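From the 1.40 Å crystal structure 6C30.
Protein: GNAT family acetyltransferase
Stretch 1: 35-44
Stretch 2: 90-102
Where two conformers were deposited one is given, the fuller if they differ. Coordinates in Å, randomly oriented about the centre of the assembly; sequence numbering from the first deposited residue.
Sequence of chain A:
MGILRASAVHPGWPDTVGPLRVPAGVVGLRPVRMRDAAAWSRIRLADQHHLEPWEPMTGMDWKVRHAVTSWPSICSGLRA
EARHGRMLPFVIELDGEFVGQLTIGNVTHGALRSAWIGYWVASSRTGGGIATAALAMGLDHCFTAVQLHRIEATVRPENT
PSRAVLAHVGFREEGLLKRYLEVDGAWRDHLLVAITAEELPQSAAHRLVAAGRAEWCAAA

Stretch 1 35-44: RDAAAWSRIR
Stretch 2, residues 90-102: FVIELDGEFVGQL

A helix that takes in Ala-39 to Arg-44 and continues later in the chain lies across a β-hairpin whose strands, 90-94 and 97-102, are joined by a type I' turn from Leu-94 to Glu-97. Helix and second strand approach to 8.6 Å between axes, their N-to-C directions 57° apart (signed crossing -57°). Register is set by Ala-39 CA and Phe-98 CA, 6.6 Å apart, and by Ile-43 CA and Val-99 CA at 8.0 Å. No direct hydrogen bond crosses; packing and two waters do the work.

Phe-98 is the knob. Its CA-to-CB bond points toward the helix, and chi1 -177° (t) with chi2 117° sets the ring against the helix, among Asp-36, Ala-39, Trp-40 and Ile-43, where it loses 101 Å², the most of any residue here. Ala-39, one helical turn before Ile-43, is small enough to let the backbones close: its CB meets Phe-98 CB at 4.0 Å. Trp-40 N sits over one ring face, while Trp-40 CB touches Phe-98 CZ at 3.8 Å. Ile-43, chi1 m and chi2 t, extends CD1 to 3.9 Å from Phe-98 CD2.

Asp-36 (m, chi2 -35°) brings OD1 to the ring edge, 3.8 Å from Phe-98 CD1, and OD2 to 3.5 Å from Val-91 CG2; Val-91 takes chi1 165°. OD1 is hydrogen-bonded elsewhere in the structure and OD2 to a residue flanking the stretches, so both oxygens of this buried side chain are satisfied.

Trp-40 leaves the helix sideways, chi1 170° and chi2 87°, presenting its indole edge to Gln-101. Gln-101 extends (m, t, chi3 -93°) until OE1 lies 3.5 Å from Trp-40 CD1. One water accepts from Trp-40 NE1 (2.9 Å) and donates to Gln-101 OE1 (2.8 Å). A second donates to Phe-98 O (2.7 Å) and weakly accepts from Arg-42 NH2 (2.8 Å). At Gly-100, phi 161° and psi -167° would jam a CB against the preceding carbonyl, which calls for glycine.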

ATOM      1  N   ARG A  35     -13.242  -1.353  -4.914  1.00 11.65           N
ATOM      2  CA  ARG A  35     -12.486  -2.089  -5.915  1.00 12.64           C
ATOM      3  C   ARG A  35     -11.999  -3.456  -5.427  1.00 12.45           C
ATOM      4  O   ARG A  35     -11.474  -4.235  -6.216  1.00 13.31           O
ATOM      5  CB  ARG A  35     -11.292  -1.257  -6.389  1.00 16.15           C
ATOM      6  CG  ARG A  35     -11.673  -0.079  -7.284  1.00 19.82           C
ATOM      7  CD  ARG A  35     -11.139  -0.303  -8.687  1.00 16.99           C
ATOM      8  NE  ARG A  35     -11.684   0.633  -9.665  1.00 15.28           N
ATOM      9  CZ  ARG A  35     -11.133   1.800  -9.978  1.00 16.10           C
ATOM     10  NH1 ARG A  35     -10.022   2.205  -9.362  1.00 17.89           N
ATOM     11  NH2 ARG A  35     -11.698   2.571 -10.897  1.00 16.33           N
ATOM     12  N   ASP A  36     -12.216  -3.761  -4.149  1.00 12.11           N
ATOM     13  CA  ASP A  36     -11.862  -5.082  -3.644  1.00 11.70           C
ATOM     14  C   ASP A  36     -12.835  -6.176  -4.059  1.00 11.77           C
ATOM     15  O   ASP A  36     -12.590  -7.340  -3.753  1.00 11.12           O
ATOM     16  CB  ASP A  36     -11.775  -5.062  -2.118  1.00 10.92           C
ATOM     17  CG  ASP A  36     -10.583  -4.274  -1.606  1.00 11.17           C
ATOM     18  OD1 ASP A  36      -9.520  -4.308  -2.278  1.00 12.86           O
ATOM     19  OD2 ASP A  36     -10.723  -3.640  -0.534  1.00 11.68           O
ATOM     20  N   ALA A  37     -13.938  -5.825  -4.727  1.00 11.39           N
ATOM     21  CA  ALA A  37     -14.983  -6.810  -5.011  1.00 10.55           C
ATOM     22  C   ALA A  37     -14.441  -8.046  -5.705  1.00 10.74           C
ATOM     23  O   ALA A  37     -14.766  -9.172  -5.316  1.00 11.47           O
ATOM     24  CB  ALA A  37     -16.093  -6.189  -5.847  1.00 11.74           C
ATOM     25  N   ALA A  38     -13.607  -7.864  -6.723  1.00 11.24           N
ATOM     26  CA  ALA A  38     -13.180  -9.017  -7.506  1.00 11.67           C
ATOM     27  C   ALA A  38     -12.324  -9.983  -6.695  1.00 10.85           C
ATOM     28  O   ALA A  38     -12.567 -11.200  -6.734  1.00 11.97           O
ATOM     29  CB  ALA A  38     -12.428  -8.560  -8.754  1.00 13.40           C
ATOM     30  N   ALA A  39     -11.358  -9.465  -5.946  1.00 11.21           N
ATOM     31  CA  ALA A  39     -10.476 -10.335  -5.174  1.00 11.41           C
ATOM     32  C   ALA A  39     -11.217 -10.964  -3.998  1.00 11.64           C
ATOM     33  O   ALA A  39     -11.091 -12.172  -3.746  1.00 12.78           O
ATOM     34  CB  ALA A  39      -9.267  -9.564  -4.678  1.00 13.24           C
ATOM     35  N   TRP A  40     -11.988 -10.154  -3.275  1.00 10.38           N
ATOM     36  CA  TRP A  40     -12.774 -10.668  -2.162  1.00 10.14           C
ATOM     37  C   TRP A  40     -13.684 -11.802  -2.626  1.00 11.89           C
ATOM     38  O   TRP A  40     -13.722 -12.871  -2.032  1.00 11.27           O
ATOM     39  CB  TRP A  40     -13.597  -9.536  -1.552  1.00 11.15           C
ATOM     40  CG  TRP A  40     -14.635  -9.938  -0.560  1.00 10.94           C
ATOM     41  CD1 TRP A  40     -14.469 -10.127   0.786  1.00 11.86           C
ATOM     42  CD2 TRP A  40     -16.029 -10.139  -0.825  1.00 10.42           C
ATOM     43  NE1 TRP A  40     -15.673 -10.454   1.370  1.00 12.01           N
ATOM     44  CE2 TRP A  40     -16.647 -10.455   0.405  1.00 10.61           C
ATOM     45  CE3 TRP A  40     -16.818 -10.069  -1.981  1.00 10.85           C
ATOM     46  CZ2 TRP A  40     -18.011 -10.713   0.505  1.00 13.05           C
ATOM     47  CZ3 TRP A  40     -18.178 -10.316  -1.876  1.00 11.82           C
ATOM     48  CH2 TRP A  40     -18.754 -10.638  -0.641  1.00 12.68           C
ATOM     49  N   SER A  41     -14.403 -11.589  -3.717  1.00 10.31           N
ATOM     50  CA  SER A  41     -15.317 -12.598  -4.220  1.00 11.37           C
ATOM     51  C   SER A  41     -14.560 -13.841  -4.667  1.00 11.47           C
ATOM     52  O   SER A  41     -14.912 -14.956  -4.295  1.00 11.75           O
ATOM     53  CB  SER A  41     -16.154 -12.034  -5.377  1.00 11.22           C
ATOM     54  OG  SER A  41     -16.932 -13.050  -5.987  1.00 12.76           O
ATOM     55  N   ARG A  42     -13.513 -13.658  -5.459  1.00 10.71           N
ATOM     56  CA  ARG A  42     -12.761 -14.792  -5.975  0.52 12.45           C
ATOM     57  C   ARG A  42     -12.246 -15.664  -4.832  1.00 12.16           C
ATOM     58  O   ARG A  42     -12.428 -16.896  -4.834  1.00 13.10           O
ATOM     59  CB  ARG A  42     -11.599 -14.300  -6.842  0.52 13.95           C
ATOM     60  CG  ARG A  42     -10.799 -15.401  -7.518  0.52 16.90           C
ATOM     61  CD  ARG A  42      -9.530 -14.825  -8.148  0.52 18.07           C
ATOM     62  NE  ARG A  42      -8.604 -14.353  -7.121  0.52 22.69           N
ATOM     63  CZ  ARG A  42      -8.204 -13.091  -6.981  0.52 22.81           C
ATOM     64  NH1 ARG A  42      -8.634 -12.154  -7.814  0.52 25.44           N
ATOM     65  NH2 ARG A  42      -7.367 -12.769  -6.005  0.52 22.70           N
ATOM     66  N   ILE A  43     -11.619 -15.033  -3.851  1.00 11.20           N
ATOM     67  CA  ILE A  43     -11.012 -15.795  -2.765  1.00 11.15           C
ATOM     68  C   ILE A  43     -12.069 -16.409  -1.842  1.00 12.05           C
ATOM     69  O   ILE A  43     -11.963 -17.587  -1.487  1.00 12.38           O
ATOM     70  CB  ILE A  43     -10.045 -14.929  -1.952  1.00 11.64           C
ATOM     71  CG1 ILE A  43      -8.931 -14.403  -2.867  1.00 12.85           C
ATOM     72  CG2 ILE A  43      -9.449 -15.739  -0.809  1.00 13.68           C
ATOM     73  CD1 ILE A  43      -8.102 -13.306  -2.245  1.00 14.17           C
ATOM     74  N   ARG A  44     -13.097 -15.654  -1.464  1.00 11.45           N
ATOM     75  CA  ARG A  44     -14.102 -16.182  -0.536  1.00 11.22           C
ATOM     76  C   ARG A  44     -14.872 -17.333  -1.177  1.00 12.58           C
ATOM     77  O   ARG A  44     -15.264 -18.284  -0.497  1.00 12.72           O
ATOM     78  CB  ARG A  44     -15.087 -15.095  -0.097  1.00 12.67           C
ATOM     79  CG  ARG A  44     -14.483 -13.934   0.690  1.00 16.22           C
ATOM     80  CD  ARG A  44     -14.256 -14.286   2.126  1.00 15.51           C
ATOM     81  NE  ARG A  44     -15.507 -14.493   2.854  1.00 13.40           N
ATOM     82  CZ  ARG A  44     -15.560 -14.594   4.170  1.00 12.77           C
ATOM     83  NH1 ARG A  44     -14.451 -14.480   4.894  1.00 13.30           N
ATOM     84  NH2 ARG A  44     -16.730 -14.785   4.759  1.00 14.29           N
ATOM     85  N   PHE A  90     -10.331  -3.396   7.923  1.00 11.48           N
ATOM     86  CA  PHE A  90      -9.132  -3.408   7.098  1.00 10.89           C
ATOM     87  C   PHE A  90      -9.043  -4.612   6.175  1.00 11.76           C
ATOM     88  O   PHE A  90      -9.617  -5.682   6.426  1.00 11.84           O
ATOM     89  CB  PHE A  90      -7.865  -3.406   7.964  1.00 11.84           C
ATOM     90  CG  PHE A  90      -7.681  -2.181   8.812  1.00 12.11           C
ATOM     91  CD1 PHE A  90      -7.151  -1.021   8.260  1.00 13.20           C
ATOM     92  CD2 PHE A  90      -7.972  -2.208  10.175  1.00 12.86           C
ATOM     93  CE1 PHE A  90      -6.945   0.106   9.050  1.00 12.93           C
ATOM     94  CE2 PHE A  90      -7.775  -1.080  10.971  1.00 12.62           C
ATOM     95  CZ  PHE A  90      -7.264   0.077  10.403  1.00 13.36           C
ATOM     96  N   VAL A  91      -8.268  -4.417   5.117  1.00 12.12           N
ATOM     97  CA  VAL A  91      -7.806  -5.482   4.235  1.00 10.70           C
ATOM     98  C   VAL A  91      -6.363  -5.791   4.604  1.00 11.34           C
ATOM     99  O   VAL A  91      -5.574  -4.876   4.894  1.00 11.53           O
ATOM    100  CB  VAL A  91      -7.909  -5.064   2.756  1.00 10.12           C
ATOM    101  CG1 VAL A  91      -7.113  -5.999   1.843  1.00 12.52           C
ATOM    102  CG2 VAL A  91      -9.381  -4.999   2.344  1.00 11.88           C
ATOM    103  N   ILE A  92      -6.033  -7.082   4.620  1.00 11.23           N
ATOM    104  CA  ILE A  92      -4.645  -7.515   4.761  1.00 11.51           C
ATOM    105  C   ILE A  92      -4.031  -7.596   3.377  1.00 12.32           C
ATOM    106  O   ILE A  92      -4.542  -8.306   2.504  1.00 12.71           O
ATOM    107  CB  ILE A  92      -4.532  -8.891   5.452  1.00 11.69           C
ATOM    108  CG1 ILE A  92      -5.288  -8.912   6.781  1.00 11.92           C
ATOM    109  CG2 ILE A  92      -3.048  -9.273   5.626  1.00 13.01           C
ATOM    110  CD1 ILE A  92      -5.464 -10.317   7.351  1.00 13.84           C
ATOM    111  N   GLU A  93      -2.951  -6.843   3.174  1.00 12.42           N
ATOM    112  CA  GLU A  93      -2.197  -6.897   1.920  1.00 11.90           C
ATOM    113  C   GLU A  93      -0.909  -7.689   2.087  1.00 12.87           C
ATOM    114  O   GLU A  93      -0.209  -7.541   3.090  1.00 14.01           O
ATOM    115  CB  GLU A  93      -1.834  -5.494   1.421  1.00 14.03           C
ATOM    116  CG  GLU A  93      -3.033  -4.689   0.937  1.00 14.83           C
ATOM    117  CD  GLU A  93      -2.635  -3.399   0.248  1.00 17.99           C
ATOM    118  OE1 GLU A  93      -1.456  -2.983   0.359  1.00 19.64           O
ATOM    119  OE2 GLU A  93      -3.505  -2.797  -0.408  1.00 16.32           O
ATOM    120  N   LEU A  94      -0.621  -8.530   1.101  1.00 12.77           N
ATOM    121  CA  LEU A  94       0.694  -9.137   0.938  1.00 13.40           C
ATOM    122  C   LEU A  94       1.249  -8.636  -0.386  1.00 14.13           C
ATOM    123  O   LEU A  94       0.660  -8.879  -1.439  1.00 13.68           O
ATOM    124  CB  LEU A  94       0.612 -10.659   0.946  1.00 14.16           C
ATOM    125  CG  LEU A  94       1.942 -11.362   0.668  1.00 15.53           C
ATOM    126  CD1 LEU A  94       2.917 -11.170   1.821  1.00 16.37           C
ATOM    127  CD2 LEU A  94       1.689 -12.834   0.384  1.00 17.16           C
ATOM    128  N   ASP A  95       2.369  -7.918  -0.318  1.00 13.73           N
ATOM    129  CA  ASP A  95       2.989  -7.326  -1.512  1.00 14.63           C
ATOM    130  C   ASP A  95       1.932  -6.571  -2.334  1.00 14.43           C
ATOM    131  O   ASP A  95       1.866  -6.657  -3.562  1.00 14.50           O
ATOM    132  CB  ASP A  95       3.702  -8.402  -2.346  1.00 13.97           C
ATOM    133  CG  ASP A  95       4.781  -9.135  -1.546  1.00 14.55           C
ATOM    134  OD1 ASP A  95       5.446  -8.483  -0.719  1.00 15.71           O
ATOM    135  OD2 ASP A  95       4.936 -10.366  -1.738  1.00 17.04           O
ATOM    136  N   GLY A  96       1.102  -5.826  -1.611  1.00 13.59           N
ATOM    137  CA  GLY A  96       0.096  -4.970  -2.217  1.00 15.40           C
ATOM    138  C   GLY A  96      -1.210  -5.648  -2.612  1.00 13.93           C
ATOM    139  O   GLY A  96      -2.144  -4.956  -3.027  1.00 16.21           O
ATOM    140  N   GLU A  97      -1.280  -6.975  -2.505  1.00 12.68           N
ATOM    141  CA  GLU A  97      -2.457  -7.723  -2.941  1.00 13.64           C
ATOM    142  C   GLU A  97      -3.371  -8.073  -1.783  1.00 12.41           C
ATOM    143  O   GLU A  97      -2.914  -8.493  -0.731  1.00 12.77           O
ATOM    144  CB  GLU A  97      -2.038  -9.013  -3.654  1.00 15.58           C
ATOM    145  CG  GLU A  97      -1.268  -8.780  -4.941  1.00 25.56           C
ATOM    146  CD  GLU A  97      -0.964 -10.067  -5.688  1.00 30.30           C
ATOM    147  OE1 GLU A  97      -0.982 -11.152  -5.061  1.00 29.29           O
ATOM    148  OE2 GLU A  97      -0.732  -9.989  -6.915  1.00 30.10           O
ATOM    149  N   PHE A  98      -4.673  -7.902  -1.999  1.00 12.53           N
ATOM    150  CA  PHE A  98      -5.697  -8.382  -1.068  1.00 12.61           C
ATOM    151  C   PHE A  98      -5.487  -9.866  -0.786  1.00 12.05           C
ATOM    152  O   PHE A  98      -5.562 -10.672  -1.719  1.00 12.68           O
ATOM    153  CB  PHE A  98      -7.075  -8.143  -1.696  1.00 12.15           C
ATOM    154  CG  PHE A  98      -8.272  -8.528  -0.829  1.00 10.74           C
ATOM    155  CD1 PHE A  98      -9.169  -7.558  -0.419  1.00 12.91           C
ATOM    156  CD2 PHE A  98      -8.544  -9.853  -0.497  1.00 11.89           C
ATOM    157  CE1 PHE A  98     -10.290  -7.887   0.352  1.00 12.73           C
ATOM    158  CE2 PHE A  98      -9.667 -10.184   0.263  1.00 12.82           C
ATOM    159  CZ  PHE A  98     -10.532  -9.194   0.692  1.00 11.60           C
ATOM    160  N   VAL A  99      -5.246 -10.231   0.473  1.00 11.54           N
ATOM    161  CA  VAL A  99      -5.142 -11.653   0.821  1.00 12.80           C
ATOM    162  C   VAL A  99      -5.996 -12.010   2.032  1.00 12.26           C
ATOM    163  O   VAL A  99      -5.922 -13.132   2.533  1.00 13.30           O
ATOM    164  CB  VAL A  99      -3.672 -12.097   1.097  1.00 13.09           C
ATOM    165  CG1 VAL A  99      -2.808 -11.979  -0.176  1.00 14.85           C
ATOM    166  CG2 VAL A  99      -3.075 -11.337   2.270  1.00 14.28           C
ATOM    167  N   GLY A 100      -6.819 -11.072   2.497  1.00 11.76           N
ATOM    168  CA  GLY A 100      -7.725 -11.359   3.596  1.00 11.67           C
ATOM    169  C   GLY A 100      -8.184 -10.075   4.239  1.00 10.23           C
ATOM    170  O   GLY A 100      -7.973  -8.985   3.690  1.00 11.27           O
ATOM    171  N   GLN A 101      -8.790 -10.202   5.416  1.00 11.06           N
ATOM    172  CA  GLN A 101      -9.309  -9.054   6.152  1.00 10.95           C
ATOM    173  C   GLN A 101      -8.923  -9.116   7.607  1.00 11.44           C
ATOM    174  O   GLN A 101      -8.729 -10.201   8.166  1.00 12.05           O
ATOM    175  CB  GLN A 101     -10.833  -8.974   6.040  1.00 11.76           C
ATOM    176  CG  GLN A 101     -11.331  -8.474   4.693  1.00 12.30           C
ATOM    177  CD  GLN A 101     -12.827  -8.637   4.551  1.00 11.74           C
ATOM    178  OE1 GLN A 101     -13.313  -9.648   4.039  1.00 14.07           O
ATOM    179  NE2 GLN A 101     -13.580  -7.653   5.059  1.00 13.42           N
ATOM    180  N   LEU A 102      -8.824  -7.932   8.204  1.00 10.96           N
ATOM    181  CA  LEU A 102      -8.581  -7.735   9.623  1.00 11.61           C
ATOM    182  C   LEU A 102      -9.623  -6.711  10.064  1.00 11.33           C
ATOM    183  O   LEU A 102      -9.569  -5.552   9.648  1.00 11.73           O
ATOM    184  CB  LEU A 102      -7.146  -7.241   9.865  1.00 12.34           C
ATOM    185  CG  LEU A 102      -6.560  -7.110  11.277  1.00 14.23           C
ATOM    186  CD1 LEU A 102      -7.230  -5.983  12.071  1.00 13.16           C
ATOM    187  CD2 LEU A 102      -6.624  -8.438  12.019  1.00 16.16           C
TER
HETATM  188  O   HOH W   1     -15.798 -10.893   4.216  1.00 19.80           O
HETATM  189  O   HOH W   2      -5.810 -11.164  -4.404  1.00 20.23           O